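Local coordinates for capsid protein VP1 (Human polyomavirus 12, PDB 6Y5Z), which forms the pentameric building blocks of the viral shell, probably an icosahedral T=7 capsid, and serves in attachment to host cells, at the interface of chains A and B. Residues are numbered along the deposited sequence; one frame, centred on the assembly and turned at random. Chains: chain A/B, Capsid protein VP1.

The interface of chains A and B. Residues chain A 97-98, 100; chain B 65, 125, 140, 187-188.
With CG set between its own backbone N and carbonyl carbon (chi1 49°), A:Asn100 turns its carboxamide toward strand 187-189 of the neighbouring subunit, where B:Ser188 holds OG beside its backbone N, opposite the carbonyl carbon (chi1 -66°). The B:Ser188 hydroxyl donates a short hydrogen bond of 2.5 Å from OG to the amide oxygen OD1 of A:Asn100. It approaches at a bent C=O...O angle of 123°, with the donor tilted modestly from the amide plane. A water also binds this oxygen, 3.0 Å from A:Asn100 OD1, and is 2.7 Å from the phenol OH of B:Tyr125; the water sits at the edge of that ring, in its plane. The amide oxygen is thus gripped directly by one part of chain B and through solvent by another.

Behind this first shell, the phenol OH of B:Tyr65 joins the two parts of chain B. It donates to the backbone carbonyl O of B:Trp187 at 2.7 Å and shares a hydrogen bond of undecided direction with B:Tyr125 OH at 2.8 Å. This tyrosine pair probably steadies both the water site and the strand carrying B:Ser188. Although ND2 of A:Asn100 lies near the B:Trp187 carbonyl, its N-H points away from that oxygen and makes no hydrogen bond with it.

Apolar contacts frame the polar centre. The CB methylene of A:Asn100 stands above the plane of the B:Tyr125 ring, just beyond its CE1/CZ rim, with CB 3.7 Å from CE1. A:Ile97 and A:Gly98, which link strand 84-96 to the 3-10 helix 99-103, complete this small part of the contact between adjacent VP1 copies in the capsid pentamer. B:Ile140 places its CG2 methyl 4.0 Å from A:Gly98 CA, and the CG2 methyl of A:Ile97 rests 3.7 Å from B:Ser188 CB.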
loop_
_atom_site.group_PDB
_atom_site.type_symbol
_atom_site.label_atom_id
_atom_site.label_comp_id
_atom_site.label_asym_id
_atom_site.label_seq_id
_atom_site.Cartn_x
_atom_site.Cartn_y
_atom_site.Cartn_z
ATOM N N ILE A 97 12.557 17.582 5.687
ATOM C CA ILE A 97 13.639 17.997 4.740
ATOM C C ILE A 97 14.776 16.989 4.830
ATOM O O ILE A 97 15.138 16.677 5.955
ATOM C CB ILE A 97 14.188 19.405 5.070
ATOM C CG1 ILE A 97 13.101 20.469 5.010
ATOM C CG2 ILE A 97 15.312 19.769 4.116
ATOM C CD1 ILE A 97 12.388 20.422 3.695
ATOM N N GLY A 98 15.337 16.568 3.700
ATOM C CA GLY A 98 16.630 15.876 3.680
ATOM C C GLY A 98 16.555 14.394 3.415
ATOM O O GLY A 98 17.584 13.730 3.589
ATOM N N ASN A 100 16.921 13.221 0.614
ATOM C CA ASN A 100 17.991 13.131 -0.418
ATOM C C ASN A 100 19.329 12.788 0.254
ATOM O O ASN A 100 20.181 12.208 -0.420
ATOM C CB ASN A 100 18.124 14.435 -1.187
ATOM C CG ASN A 100 18.197 15.608 -0.248
ATOM O OD1 ASN A 100 17.145 15.988 0.289
ATOM N ND2 ASN A 100 19.404 16.115 0.003
ATOM N N TYR B 65 20.911 16.666 -9.679
ATOM C CA TYR B 65 19.670 17.193 -10.262
ATOM C C TYR B 65 19.900 17.472 -11.746
ATOM O O TYR B 65 20.986 17.989 -12.154
ATOM C CB TYR B 65 19.207 18.437 -9.512
ATOM C CG TYR B 65 18.666 18.163 -8.137
ATOM C CD1 TYR B 65 17.398 17.621 -7.972
ATOM C CD2 TYR B 65 19.417 18.412 -6.992
ATOM C CE1 TYR B 65 16.902 17.319 -6.717
ATOM C CE2 TYR B 65 18.916 18.141 -5.733
ATOM C CZ TYR B 65 17.653 17.591 -5.587
ATOM O OH TYR B 65 17.167 17.288 -4.326
ATOM N N TYR B 125 14.854 7.693 -5.610
ATOM C CA TYR B 125 14.629 9.123 -5.367
ATOM C C TYR B 125 14.048 9.720 -6.636
ATOM O O TYR B 125 14.705 9.713 -7.720
ATOM C CB TYR B 125 15.922 9.818 -4.968
ATOM C CG TYR B 125 15.750 11.269 -4.636
ATOM C CD1 TYR B 125 15.359 11.626 -3.360
ATOM C CD2 TYR B 125 16.064 12.275 -5.528
ATOM C CE1 TYR B 125 15.257 12.948 -2.987
ATOM C CE2 TYR B 125 15.975 13.606 -5.170
ATOM C CZ TYR B 125 15.572 13.941 -3.889
ATOM O OH TYR B 125 15.421 15.233 -3.480
ATOM N N ILE B 140 21.848 20.363 2.987
ATOM C CA ILE B 140 21.776 19.423 4.135
ATOM C C ILE B 140 22.565 18.184 3.724
ATOM O O ILE B 140 22.515 17.826 2.545
ATOM C CB ILE B 140 20.311 19.151 4.528
ATOM C CG1 ILE B 140 20.241 18.204 5.727
ATOM C CG2 ILE B 140 19.481 18.649 3.344
ATOM C CD1 ILE B 140 18.907 18.222 6.437
ATOM N N TRP B 187 21.477 18.563 -1.375
ATOM C CA TRP B 187 20.513 19.642 -1.689
ATOM C C TRP B 187 19.088 19.098 -1.675
ATOM O O TRP B 187 18.819 18.130 -2.406
ATOM C CB TRP B 187 20.799 20.247 -3.060
ATOM C CG TRP B 187 22.093 20.989 -3.167
ATOM C CD1 TRP B 187 23.142 20.638 -3.965
ATOM C CD2 TRP B 187 22.464 22.227 -2.529
ATOM N NE1 TRP B 187 24.130 21.568 -3.877
ATOM C CE2 TRP B 187 23.738 22.573 -3.040
ATOM C CE3 TRP B 187 21.820 23.113 -1.662
ATOM C CZ2 TRP B 187 24.405 23.720 -2.618
ATOM C CZ3 TRP B 187 22.485 24.249 -1.236
ATOM C CH2 TRP B 187 23.759 24.549 -1.742
ATOM N N SER B 188 18.227 19.751 -0.916
ATOM C CA SER B 188 16.763 19.509 -0.867
ATOM C C SER B 188 16.043 20.663 -1.535
ATOM O O SER B 188 16.425 21.809 -1.373
ATOM C CB SER B 188 16.302 19.431 0.562
ATOM O OG SER B 188 16.849 18.312 1.194
HETATM O O HOH W 1 14.516 15.986 -1.052
#